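Local coordinates for MymaA.19257.a.B3 (Mycobacterium marinum, PDB 6Q10), which is of unknown function, the chain being the soluble domain of a secreted, membrane-associated mycobacterial protein (Rv2700 ortholog) with a LytR_C-type family domain, at residues A25-T30 / L54-P59; L35-R40 / A62-Y67; I78-A83 / L100-R105. All blocks are in the same frame, centred on the assembly; numbering follows the deposited sequence.

Contact 1: residues A25-T30 / L54-P59; sequences AQLGET and LGFTQP
Leu27 O is gripped by two donors that reach it from opposite faces of its carbonyl plane. Thr57 N comes across from the other segment at 3.2 Å, lying well above that plane, while the hydroxyl of Thr30, set between the backbone N and the carbonyl carbon (chi1 61°), donates to Leu27 O from within its own loop at 2.8 Å. The CA of Phe56 adds a CA-H...O contact to the same oxygen, 3.4 Å from Leu27 O. Beside this polar centre Leu27 turns its side chain on residues 54-56. Its CD2 stands over one face of the Phe56 ring, 3.9 Å from the centroid and 20° off the ring normal, a CH-pi contact displaced toward CZ; CD1, the other branch, meets Leu54 O at 3.3 Å. Thr30 OG1 meets the Phe56 ring at its edge, near CD2. Two waters complete the join: one donates to both Thr30 OG1 and Thr57 O, the other donates to Thr30 O and accepts from Thr57 OG1. Gly55, at positive phi (115°), forms the Schellman motif that ends helix 43-54, and its O lies 3.3 Å from Leu27 CB. The contact thus ties the loop before strand 32-36 to the loop between helix 43-54 and strand 60-63, with Phe56 also packed on Leu51 of that helix and on Val91 of helix 85-94.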
ATOM      1  N   ALA A  25      -6.887   1.838  -7.513  1.00 18.92           N
ATOM      2  CA  ALA A  25      -7.861   2.882  -7.241  1.00 18.84           C
ATOM      3  C   ALA A  25      -7.325   4.269  -7.567  1.00 21.42           C
ATOM      4  O   ALA A  25      -6.130   4.536  -7.472  1.00 21.11           O
ATOM      5  CB  ALA A  25      -8.238   2.858  -5.753  1.00 22.16           C
ATOM      6  N   GLN A  26      -8.237   5.183  -7.896  1.00 19.61           N
ATOM      7  CA  GLN A  26      -7.903   6.607  -7.830  1.00 22.80           C
ATOM      8  C   GLN A  26      -7.470   6.981  -6.413  1.00 24.65           C
ATOM      9  O   GLN A  26      -8.131   6.624  -5.430  1.00 22.11           O
ATOM     10  CB  GLN A  26      -9.104   7.459  -8.250  1.00 24.19           C
ATOM     11  CG  GLN A  26      -9.597   7.168  -9.664  1.00 26.12           C
ATOM     12  CD  GLN A  26      -8.573   7.486 -10.759  1.00 27.26           C
ATOM     13  OE1 GLN A  26      -8.132   6.598 -11.488  1.00 34.85           O
ATOM     14  NE2 GLN A  26      -8.220   8.752 -10.894  1.00 24.87           N
ATOM     15  N   LEU A  27      -6.367   7.720  -6.308  1.00 22.46           N
ATOM     16  CA  LEU A  27      -5.788   7.966  -4.989  1.00 22.65           C
ATOM     17  C   LEU A  27      -6.756   8.723  -4.074  1.00 22.31           C
ATOM     18  O   LEU A  27      -6.745   8.519  -2.854  1.00 24.60           O
ATOM     19  CB  LEU A  27      -4.479   8.752  -5.135  1.00 22.26           C
ATOM     20  CG  LEU A  27      -3.474   8.129  -6.108  1.00 20.92           C
ATOM     21  CD1 LEU A  27      -2.201   8.963  -6.094  1.00 24.32           C
ATOM     22  CD2 LEU A  27      -3.210   6.672  -5.761  1.00 20.54           C
ATOM     23  N   GLY A  28      -7.573   9.594  -4.645  1.00 24.36           N
ATOM     24  CA  GLY A  28      -8.539  10.370  -3.903  1.00 27.76           C
ATOM     25  C   GLY A  28      -9.793   9.624  -3.542  1.00 24.39           C
ATOM     26  O   GLY A  28     -10.748  10.229  -3.026  1.00 30.22           O
ATOM     27  N   GLU A  29      -9.813   8.330  -3.799  1.00 23.56           N
ATOM     28  CA  GLU A  29     -10.940   7.466  -3.509  1.00 30.69           C
ATOM     29  C   GLU A  29     -10.501   6.315  -2.623  1.00 30.81           C
ATOM     30  O   GLU A  29     -11.052   5.219  -2.701  1.00 38.31           O
ATOM     31  CB  GLU A  29     -11.564   6.963  -4.808  1.00 29.59           C
ATOM     32  CG  GLU A  29     -12.297   8.083  -5.511  1.00 30.47           C
ATOM     33  CD  GLU A  29     -12.879   7.680  -6.848  1.00 28.87           C
ATOM     34  OE1 GLU A  29     -12.714   6.510  -7.265  1.00 32.28           O
ATOM     35  OE2 GLU A  29     -13.463   8.540  -7.513  1.00 31.47           O
ATOM     36  N   THR A  30      -9.481   6.554  -1.799  1.00 24.56           N
ATOM     37  CA  THR A  30      -8.898   5.518  -0.963  1.00 21.90           C
ATOM     38  C   THR A  30      -9.130   5.821   0.509  1.00 27.09           C
ATOM     39  O   THR A  30      -9.375   6.960   0.901  1.00 29.65           O
ATOM     40  CB  THR A  30      -7.382   5.357  -1.200  1.00 23.20           C
ATOM     41  OG1 THR A  30      -6.700   6.577  -0.873  1.00 25.37           O
ATOM     42  CG2 THR A  30      -7.057   4.941  -2.651  1.00 23.35           C
ATOM     43  N   LEU A  54       1.287  12.588  -2.185  1.00 29.48           N
ATOM     44  CA  LEU A  54       1.129  11.946  -3.486  1.00 28.25           C
ATOM     45  C   LEU A  54      -0.291  12.017  -4.015  1.00 30.02           C
ATOM     46  O   LEU A  54      -0.522  11.708  -5.188  1.00 30.76           O
ATOM     47  CB  LEU A  54       1.538  10.467  -3.418  1.00 27.05           C
ATOM     48  CG  LEU A  54       2.999  10.169  -3.125  1.00 27.23           C
ATOM     49  CD1 LEU A  54       3.090   8.699  -2.846  1.00 28.82           C
ATOM     50  CD2 LEU A  54       3.892  10.576  -4.293  1.00 26.61           C
ATOM     51  N   GLY A  55      -1.256  12.386  -3.187  1.00 28.87           N
ATOM     52  CA  GLY A  55      -2.624  12.465  -3.639  1.00 29.99           C
ATOM     53  C   GLY A  55      -3.574  11.492  -2.983  1.00 28.84           C
ATOM     54  O   GLY A  55      -4.763  11.527  -3.316  1.00 29.67           O
ATOM     55  N   PHE A  56      -3.105  10.619  -2.081  1.00 24.17           N
ATOM     56  CA  PHE A  56      -4.016   9.746  -1.341  1.00 21.27           C
ATOM     57  C   PHE A  56      -4.844  10.590  -0.387  1.00 26.22           C
ATOM     58  O   PHE A  56      -4.317  11.484   0.263  1.00 29.45           O
ATOM     59  CB  PHE A  56      -3.257   8.693  -0.530  1.00 19.43           C
ATOM     60  CG  PHE A  56      -2.630   7.589  -1.356  1.00 21.33           C
ATOM     61  CD1 PHE A  56      -1.413   7.798  -2.010  1.00 22.16           C
ATOM     62  CD2 PHE A  56      -3.226   6.330  -1.429  1.00 20.57           C
ATOM     63  CE1 PHE A  56      -0.829   6.757  -2.754  1.00 18.85           C
ATOM     64  CE2 PHE A  56      -2.625   5.305  -2.180  1.00 21.12           C
ATOM     65  CZ  PHE A  56      -1.432   5.524  -2.810  1.00 21.20           C
ATOM     66  N   THR A  57      -6.142  10.307  -0.309  1.00 26.47           N
ATOM     67  CA  THR A  57      -6.960  10.906   0.736  1.00 27.41           C
ATOM     68  C   THR A  57      -6.255  10.725   2.064  1.00 31.66           C
ATOM     69  O   THR A  57      -5.728   9.650   2.339  1.00 32.61           O
ATOM     70  CB  THR A  57      -8.332  10.250   0.759  1.00 32.27           C
ATOM     71  OG1 THR A  57      -8.923  10.419  -0.534  1.00 34.82           O
ATOM     72  CG2 THR A  57      -9.210  10.909   1.807  1.00 38.42           C
ATOM     73  N   GLN A  58      -6.214  11.795   2.862  1.00 30.74           N
ATOM     74  CA  GLN A  58      -5.378  11.822   4.057  0.53 30.80           C
ATOM     75  C   GLN A  58      -5.417  10.504   4.823  1.00 27.84           C
ATOM     76  O   GLN A  58      -6.453  10.153   5.402  1.00 31.80           O
ATOM     77  CB  GLN A  58      -5.804  12.953   4.985  0.53 35.00           C
ATOM     78  CG  GLN A  58      -5.190  12.865   6.383  0.53 35.82           C
ATOM     79  CD  GLN A  58      -3.771  13.393   6.443  0.53 38.52           C
ATOM     80  OE1 GLN A  58      -3.560  14.599   6.586  0.53 48.52           O
ATOM     81  NE2 GLN A  58      -2.789  12.496   6.360  0.53 32.68           N
ATOM     82  N   PRO A  59      -4.322   9.764   4.863  1.00 25.37           N
ATOM     83  CA  PRO A  59      -4.323   8.511   5.618  1.00 22.06           C
ATOM     84  C   PRO A  59      -4.231   8.780   7.104  1.00 23.91           C
ATOM     85  O   PRO A  59      -3.815   9.848   7.553  1.00 29.29           O
ATOM     86  CB  PRO A  59      -3.070   7.780   5.115  1.00 23.39           C
ATOM     87  CG  PRO A  59      -2.809   8.361   3.814  1.00 28.94           C
ATOM     88  CD  PRO A  59      -3.173   9.807   3.936  1.00 27.55           C
TER
HETATM   89  O   HOH W   1      -6.171   7.126   1.872  1.00 23.84           O
HETATM   90  O   HOH W   2     -11.119   8.980  -0.003  1.00 36.22           O

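Contact 2: residues L35-R40 / A62-Y67; sequences LNASGR and ANDPVY
Two neighbouring parallel strands of a beta-alpha-beta unit, 32-36 and 60-63, meet here at their C-terminal ends, where Leu35 bridges Ala62 and Asn36 bridges Asn63. Asn36 supplies both backbone bonds between residues 35-40 and 62-67: its N donates to Ala62 O at 2.8 Å, in the carbonyl plane, and its O accepts from Asp64 N at 3.0 Å, the donor 47° above the carbonyl plane. A water spans Asn36 O and Asp64 O. On one face Leu35 CD2 lies near Ala62 CB; just beyond the strand, Leu35 CB meets Asp64 CB at 3.8 Å, the two side chains crossing at about a right angle. On the other face Asn36 and Asn63 run side by side in the same direction, amide planes 71° apart, Asn63 OD1 resting 3.7 Å from Asn36 CB.

Both strands then leave the sheet through Asx turns. Asn36 has CG anti to its backbone N (chi1 -179°), and its OD1 takes Ser38 N at 2.9 Å and Gly39 N at 3.2 Å, the latter on a lone pair. Asp64 does the equivalent with one oxygen apiece: OD1 takes Val66 N and OD2 takes Tyr67 N, each met from above the carboxylate plane. OD1 also has a salt bridge to Arg79, which probably favours the charged carboxylate. Ala37 CB touches Asp64 OD2 (3.9 Å) and Tyr67 CB (4.1 Å). Adjacent parallel strands joined through helix 43-54, with strand 60-63 outermost in the sheet within this chain, are those of a beta-alpha-beta unit.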
ATOM      1  N   LEU A  35       0.053   1.906   9.826  1.00 17.83           N
ATOM      2  CA  LEU A  35       0.216   1.312  11.153  1.00 19.76           C
ATOM      3  C   LEU A  35       1.694   1.036  11.386  1.00 20.19           C
ATOM      4  O   LEU A  35       2.342   0.378  10.574  1.00 21.36           O
ATOM      5  CB  LEU A  35      -0.608   0.014  11.301  1.00 20.43           C
ATOM      6  CG  LEU A  35      -2.120   0.178  11.057  1.00 20.52           C
ATOM      7  CD1 LEU A  35      -2.835  -1.136  11.181  1.00 24.14           C
ATOM      8  CD2 LEU A  35      -2.720   1.202  12.036  1.00 22.95           C
ATOM      9  N   ASN A  36       2.206   1.530  12.501  1.00 19.74           N
ATOM     10  CA  ASN A  36       3.606   1.351  12.876  0.55 21.14           C
ATOM     11  C   ASN A  36       3.796  -0.023  13.505  1.00 21.91           C
ATOM     12  O   ASN A  36       3.260  -0.294  14.584  1.00 22.57           O
ATOM     13  CB  ASN A  36       4.011   2.451  13.864  0.55 22.06           C
ATOM     14  CG  ASN A  36       5.466   2.360  14.301  0.55 26.74           C
ATOM     15  OD1 ASN A  36       5.978   1.280  14.612  0.55 25.29           O
ATOM     16  ND2 ASN A  36       6.141   3.509  14.323  0.55 26.68           N
ATOM     17  N   ALA A  37       4.576  -0.878  12.853  1.00 21.83           N
ATOM     18  CA  ALA A  37       5.067  -2.107  13.456  1.00 23.26           C
ATOM     19  C   ALA A  37       6.583  -2.139  13.360  1.00 23.42           C
ATOM     20  O   ALA A  37       7.183  -3.215  13.330  1.00 26.34           O
ATOM     21  CB  ALA A  37       4.448  -3.340  12.801  1.00 23.43           C
ATOM     22  N   SER A  38       7.202  -0.961  13.236  1.00 23.76           N
ATOM     23  CA  SER A  38       8.624  -0.849  12.942  1.00 24.40           C
ATOM     24  C   SER A  38       9.456  -0.509  14.158  1.00 30.86           C
ATOM     25  O   SER A  38      10.664  -0.756  14.153  1.00 32.20           O
ATOM     26  CB  SER A  38       8.864   0.246  11.896  1.00 27.58           C
ATOM     27  OG  SER A  38       8.617   1.519  12.498  1.00 28.10           O
ATOM     28  N   GLY A  39       8.854   0.093  15.169  1.00 29.92           N
ATOM     29  CA  GLY A  39       9.609   0.551  16.310  1.00 31.64           C
ATOM     30  C   GLY A  39      10.289   1.884  16.107  1.00 29.10           C
ATOM     31  O   GLY A  39      10.995   2.338  17.009  1.00 32.05           O
ATOM     32  N   ARG A  40      10.072   2.532  14.965  1.00 30.86           N
ATOM     33  CA  ARG A  40      10.677   3.827  14.665  1.00 34.77           C
ATOM     34  C   ARG A  40       9.640   4.908  14.931  1.00 29.09           C
ATOM     35  O   ARG A  40       8.633   4.989  14.217  1.00 27.01           O
ATOM     36  CB  ARG A  40      11.170   3.862  13.222  1.00 34.53           C
ATOM     37  CG  ARG A  40      12.318   2.913  13.015  1.00 47.40           C
ATOM     38  CD  ARG A  40      12.625   2.669  11.552  1.00 49.61           C
ATOM     39  NE  ARG A  40      13.143   1.314  11.382  1.00 52.11           N
ATOM     40  CZ  ARG A  40      14.345   0.919  11.791  1.00 58.88           C
ATOM     41  NH1 ARG A  40      15.166   1.779  12.388  1.00 64.99           N
ATOM     42  NH2 ARG A  40      14.733  -0.336  11.603  1.00 61.16           N
ATOM     43  N   ALA A  62      -1.207   5.254  13.144  1.00 21.63           N
ATOM     44  CA  ALA A  62      -1.329   4.720  14.500  1.00 23.05           C
ATOM     45  C   ALA A  62      -0.347   3.571  14.679  1.00 22.75           C
ATOM     46  O   ALA A  62       0.457   3.263  13.795  1.00 22.48           O
ATOM     47  CB  ALA A  62      -2.758   4.256  14.767  1.00 31.43           C
ATOM     48  N   ASN A  63      -0.418   2.919  15.838  1.00 24.27           N
ATOM     49  CA  ASN A  63       0.377   1.714  16.062  1.00 23.63           C
ATOM     50  C   ASN A  63      -0.384   0.472  15.595  1.00 26.16           C
ATOM     51  O   ASN A  63      -1.612   0.402  15.660  1.00 23.98           O
ATOM     52  CB  ASN A  63       0.731   1.562  17.536  1.00 24.06           C
ATOM     53  CG  ASN A  63       1.847   2.512  17.994  1.00 27.53           C
ATOM     54  OD1 ASN A  63       2.519   3.120  17.183  1.00 27.10           O
ATOM     55  ND2 ASN A  63       2.052   2.603  19.319  1.00 33.14           N
ATOM     56  N   ASP A  64       0.356  -0.528  15.125  1.00 26.95           N
ATOM     57  CA  ASP A  64      -0.278  -1.788  14.722  1.00 21.42           C
ATOM     58  C   ASP A  64      -0.604  -2.662  15.932  1.00 26.22           C
ATOM     59  O   ASP A  64       0.309  -3.026  16.682  1.00 29.66           O
ATOM     60  CB  ASP A  64       0.646  -2.568  13.796  1.00 23.35           C
ATOM     61  CG  ASP A  64       0.079  -3.919  13.433  1.00 29.50           C
ATOM     62  OD1 ASP A  64      -1.162  -4.057  13.432  1.00 25.80           O
ATOM     63  OD2 ASP A  64       0.874  -4.840  13.151  1.00 29.31           O
ATOM     64  N   PRO A  65      -1.873  -3.024  16.164  1.00 29.80           N
ATOM     65  CA  PRO A  65      -2.174  -3.907  17.299  1.00 35.56           C
ATOM     66  C   PRO A  65      -1.792  -5.362  17.078  1.00 32.71           C
ATOM     67  O   PRO A  65      -1.656  -6.094  18.078  1.00 37.50           O
ATOM     68  CB  PRO A  65      -3.692  -3.748  17.483  1.00 37.34           C
ATOM     69  CG  PRO A  65      -4.211  -3.296  16.182  1.00 37.98           C
ATOM     70  CD  PRO A  65      -3.081  -2.601  15.428  1.00 34.34           C
ATOM     71  N   VAL A  66      -1.611  -5.801  15.828  1.00 28.57           N
ATOM     72  CA  VAL A  66      -1.316  -7.209  15.580  1.00 31.97           C
ATOM     73  C   VAL A  66       0.098  -7.535  16.037  1.00 31.11           C
ATOM     74  O   VAL A  66       0.321  -8.453  16.842  1.00 38.97           O
ATOM     75  CB  VAL A  66      -1.523  -7.563  14.098  1.00 29.08           C
ATOM     76  CG1 VAL A  66      -1.135  -9.029  13.864  1.00 30.01           C
ATOM     77  CG2 VAL A  66      -2.964  -7.323  13.690  1.00 31.59           C
ATOM     78  N   TYR A  67       1.070  -6.776  15.552  1.00 29.04           N
ATOM     79  CA  TYR A  67       2.471  -6.934  15.951  1.00 30.65           C
ATOM     80  C   TYR A  67       2.838  -5.974  17.085  1.00 33.66           C
ATOM     81  O   TYR A  67       3.877  -5.321  17.064  1.00 47.32           O
ATOM     82  CB  TYR A  67       3.385  -6.739  14.743  1.00 32.03           C
ATOM     83  CG  TYR A  67       3.249  -7.839  13.707  1.00 30.87           C
ATOM     84  CD1 TYR A  67       4.069  -8.972  13.748  1.00 37.69           C
ATOM     85  CD2 TYR A  67       2.289  -7.769  12.725  1.00 31.20           C
ATOM     86  CE1 TYR A  67       3.934  -9.987  12.812  1.00 33.36           C
ATOM     87  CE2 TYR A  67       2.147  -8.771  11.780  1.00 29.88           C
ATOM     88  CZ  TYR A  67       2.958  -9.884  11.837  1.00 31.96           C
ATOM     89  OH  TYR A  67       2.802 -10.874  10.886  1.00 36.03           O
TER
HETATM   90  O   HOH W   3       2.579  -1.581  17.379  1.00 47.90           O

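Contact 3: residues I78-A83 / L100-R105. With EDO (1,2-ethanediol), chain B.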
ATOM      1  N   ILE A  78       0.429  -5.109   3.526  1.00 16.21           N
ATOM      2  CA  ILE A  78      -0.773  -4.380   3.145  1.00 16.32           C
ATOM      3  C   ILE A  78      -1.948  -5.300   3.424  1.00 17.85           C
ATOM      4  O   ILE A  78      -2.001  -6.414   2.888  1.00 19.70           O
ATOM      5  CB  ILE A  78      -0.745  -3.943   1.677  1.00 15.82           C
ATOM      6  CG1 ILE A  78       0.459  -3.036   1.429  1.00 18.69           C
ATOM      7  CG2 ILE A  78      -2.039  -3.176   1.317  1.00 20.19           C
ATOM      8  CD1 ILE A  78       0.689  -2.732  -0.067  1.00 19.92           C
ATOM      9  N   ARG A  79      -2.842  -4.869   4.313  1.00 16.43           N
ATOM     10  CA  ARG A  79      -3.962  -5.691   4.773  1.00 16.25           C
ATOM     11  C   ARG A  79      -5.260  -5.066   4.280  1.00 18.94           C
ATOM     12  O   ARG A  79      -5.449  -3.847   4.389  1.00 20.45           O
ATOM     13  CB  ARG A  79      -3.985  -5.801   6.292  1.00 20.67           C
ATOM     14  CG  ARG A  79      -2.700  -6.294   6.946  1.00 22.18           C
ATOM     15  CD  ARG A  79      -2.867  -6.214   8.452  1.00 21.00           C
ATOM     16  NE  ARG A  79      -1.605  -6.537   9.121  1.00 22.96           N
ATOM     17  CZ  ARG A  79      -1.274  -6.126  10.334  1.00 22.97           C
ATOM     18  NH1 ARG A  79      -2.114  -5.370  11.038  1.00 22.68           N
ATOM     19  NH2 ARG A  79      -0.087  -6.465  10.853  1.00 23.54           N
ATOM     20  N   PHE A  80      -6.150  -5.892   3.739  1.00 17.79           N
ATOM     21  CA  PHE A  80      -7.347  -5.362   3.083  1.00 18.11           C
ATOM     22  C   PHE A  80      -8.381  -6.468   2.993  1.00 22.01           C
ATOM     23  O   PHE A  80      -8.083  -7.648   3.188  1.00 23.14           O
ATOM     24  CB  PHE A  80      -7.022  -4.846   1.672  1.00 17.97           C
ATOM     25  CG  PHE A  80      -6.356  -5.877   0.812  1.00 19.70           C
ATOM     26  CD1 PHE A  80      -7.084  -6.638  -0.082  1.00 22.43           C
ATOM     27  CD2 PHE A  80      -4.989  -6.085   0.900  1.00 18.80           C
ATOM     28  CE1 PHE A  80      -6.467  -7.594  -0.865  1.00 24.16           C
ATOM     29  CE2 PHE A  80      -4.366  -7.042   0.110  1.00 24.14           C
ATOM     30  CZ  PHE A  80      -5.113  -7.801  -0.763  1.00 21.72           C
ATOM     31  N   GLY A  81      -9.610  -6.069   2.688  1.00 22.50           N
ATOM     32  CA  GLY A  81     -10.645  -6.995   2.294  1.00 25.53           C
ATOM     33  C   GLY A  81     -10.910  -6.860   0.801  1.00 24.41           C
ATOM     34  O   GLY A  81     -10.409  -5.960   0.137  1.00 22.37           O
ATOM     35  N   THR A  82     -11.798  -7.723   0.306  1.00 28.48           N
ATOM     36  CA  THR A  82     -12.027  -7.747  -1.130  1.00 29.28           C
ATOM     37  C   THR A  82     -12.493  -6.387  -1.644  1.00 27.39           C
ATOM     38  O   THR A  82     -12.070  -5.949  -2.727  1.00 30.81           O
ATOM     39  CB  THR A  82     -13.026  -8.842  -1.463  1.00 38.13           C
ATOM     40  OG1 THR A  82     -12.472 -10.102  -1.051  1.00 35.66           O
ATOM     41  CG2 THR A  82     -13.284  -8.865  -2.962  1.00 35.65           C
ATOM     42  N   ALA A  83     -13.339  -5.688  -0.882  1.00 30.03           N
ATOM     43  CA  ALA A  83     -13.791  -4.367  -1.315  1.00 28.08           C
ATOM     44  C   ALA A  83     -12.660  -3.360  -1.409  1.00 32.08           C
ATOM     45  O   ALA A  83     -12.810  -2.333  -2.080  1.00 32.78           O
ATOM     46  CB  ALA A  83     -14.861  -3.816  -0.362  1.00 28.50           C
ATOM     47  N   LEU A 100       1.136  -8.979   0.947  1.00 19.83           N
ATOM     48  CA  LEU A 100      -0.295  -8.691   0.793  1.00 20.63           C
ATOM     49  C   LEU A 100      -1.141  -9.725   1.524  1.00 18.78           C
ATOM     50  O   LEU A 100      -0.985 -10.923   1.282  1.00 21.33           O
ATOM     51  CB  LEU A 100      -0.677  -8.721  -0.693  1.00 19.78           C
ATOM     52  CG  LEU A 100       0.140  -7.823  -1.615  1.00 21.05           C
ATOM     53  CD1 LEU A 100      -0.177  -8.149  -3.072  1.00 22.59           C
ATOM     54  CD2 LEU A 100      -0.156  -6.381  -1.293  1.00 24.30           C
ATOM     55  N   PHE A 101      -2.104  -9.250   2.340  1.00 19.00           N
ATOM     56  CA  PHE A 101      -3.023 -10.130   3.059  1.00 19.94           C
ATOM     57  C   PHE A 101      -4.456  -9.655   2.894  1.00 20.88           C
ATOM     58  O   PHE A 101      -4.762  -8.504   3.203  1.00 19.99           O
ATOM     59  CB  PHE A 101      -2.667 -10.176   4.551  1.00 20.70           C
ATOM     60  CG  PHE A 101      -1.414 -10.957   4.821  1.00 21.02           C
ATOM     61  CD1 PHE A 101      -1.448 -12.335   4.952  1.00 27.30           C
ATOM     62  CD2 PHE A 101      -0.192 -10.297   4.873  1.00 23.99           C
ATOM     63  CE1 PHE A 101      -0.285 -13.043   5.186  1.00 29.09           C
ATOM     64  CE2 PHE A 101       0.973 -11.014   5.119  1.00 25.57           C
ATOM     65  CZ  PHE A 101       0.917 -12.378   5.246  1.00 29.13           C
ATOM     66  N   ASN A 102      -5.339 -10.566   2.483  1.00 19.99           N
ATOM     67  CA  ASN A 102      -6.777 -10.308   2.513  1.00 23.62           C
ATOM     68  C   ASN A 102      -7.300 -10.862   3.830  1.00 22.41           C
ATOM     69  O   ASN A 102      -7.356 -12.082   4.020  1.00 24.95           O
ATOM     70  CB  ASN A 102      -7.470 -10.955   1.317  1.00 23.87           C
ATOM     71  CG  ASN A 102      -8.955 -10.641   1.264  1.00 28.66           C
ATOM     72  OD1 ASN A 102      -9.604 -10.535   2.292  1.00 28.05           O
ATOM     73  ND2 ASN A 102      -9.498 -10.499   0.048  1.00 29.08           N
ATOM     74  N   ASP A 103      -7.635  -9.973   4.757  1.00 22.79           N
ATOM     75  CA  ASP A 103      -8.011 -10.396   6.099  1.00 23.69           C
ATOM     76  C   ASP A 103      -9.516 -10.510   6.264  1.00 28.70           C
ATOM     77  O   ASP A 103      -9.989 -10.725   7.374  1.00 29.79           O
ATOM     78  CB  ASP A 103      -7.390  -9.469   7.154  1.00 24.68           C
ATOM     79  CG  ASP A 103      -7.980  -8.058   7.159  1.00 26.81           C
ATOM     80  OD1 ASP A 103      -8.872  -7.721   6.341  1.00 24.11           O
ATOM     81  OD2 ASP A 103      -7.536  -7.276   8.025  1.00 31.30           O
ATOM     82  N   GLY A 104     -10.264 -10.427   5.174  1.00 24.80           N
ATOM     83  CA  GLY A 104     -11.672 -10.714   5.217  1.00 28.36           C
ATOM     84  C   GLY A 104     -12.529  -9.584   5.724  1.00 27.38           C
ATOM     85  O   GLY A 104     -13.730  -9.793   5.925  1.00 29.19           O
ATOM     86  N   ARG A 105     -11.961  -8.404   5.940  1.00 24.22           N
ATOM     87  CA  ARG A 105     -12.775  -7.294   6.424  1.00 24.50           C
ATOM     88  C   ARG A 105     -13.846  -6.929   5.398  1.00 26.15           C
ATOM     89  O   ARG A 105     -13.669  -7.118   4.188  1.00 29.15           O
ATOM     90  CB  ARG A 105     -11.902  -6.076   6.741  1.00 23.53           C
ATOM     91  CG  ARG A 105     -11.344  -5.361   5.483  1.00 23.37           C
ATOM     92  CD  ARG A 105     -10.420  -4.228   5.861  1.00 24.63           C
ATOM     93  NE  ARG A 105      -9.192  -4.746   6.457  1.00 23.47           N
ATOM     94  CZ  ARG A 105      -8.230  -3.971   6.940  1.00 25.57           C
ATOM     95  NH1 ARG A 105      -8.365  -2.650   6.907  1.00 23.12           N
ATOM     96  NH2 ARG A 105      -7.166  -4.524   7.511  1.00 24.41           N
TER
HETATM   97  C1  EDO B 401       2.640 -10.857  -2.200  1.00 35.18           C
HETATM   98  O1  EDO B 401       1.938 -10.986  -0.946  1.00 25.18           O
HETATM   99  C2  EDO B 401       3.926 -10.060  -2.035  1.00 40.47           C
HETATM  100  O2  EDO B 401       4.761 -10.671  -1.046  1.00 42.77           O
HETATM  101  O   HOH W   4     -13.286  -9.355   2.352  1.00 32.56           O
HETATM  102  O   HOH W   5     -14.327  -6.121   1.815  1.00 31.20           O
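Phe101 O lies over one face of the Phe80 ring, 3.3 Å above its plane toward the CD2-CE2 rim, with Asn102 N over the same face; Leu100 CB sits at the ring edge, 4.1 Å from CE2. The Arg105 guanidinium carries Arg79 O and Phe80 CA over one face, while Asp103 meets its edge in a side-on, two-nitrogen salt bridge: NE donates to the syn lone pair of OD1 at 3.0 Å, and NH2 to OD2 at 2.8 Å. Arg105 N reaches the same OD1 from above the carboxylate plane, and NH2 also pairs with Asp111. Ring and guanidinium lie on opposite sides of parallel strands 76-80 and 99-102, a beta-alpha-beta unit joined through helix 85-94; the axes of segments 78-80 and 100-102 approach to 4.9 Å, with N-to-C directions 16° apart. Phe101 N donates to Ile78 O, Phe80 N to Phe101 O, and Asp103 N to Phe80 O. Asn102 ND2 donates to Thr82 OG1 at 3.2 Å, the hydroxyl lying in the amide plane, while OD1 takes Gly104 N in an Asx turn. Two waters link Arg105 O to Thr82 N and Ala83 N. Leu100 N donates to a 1,2-ethanediol probably left from crystallisation.

How the contacts relate
From the N terminus, the loop at 25-30 leads into strand 32-36, so the first segments of contacts 1 and 2 adjoin, as do their second segments around strand 60-63. The two contacts therefore cross along the chain: with centres about 21 Å apart, they hold the start and the finish of the same pair of strands, each closing a loop that includes helix 43-54. Contact 3 follows in series and closes the next crossover, through helix 85-94. Its centre is about 17 Å from that of either other contact. It touches contact 2, where Arg79 meets Asp64, Val66 and Tyr67, but not contact 1. Contacts 2 and 3 thereby join separate strand pairs of one mixed sheet.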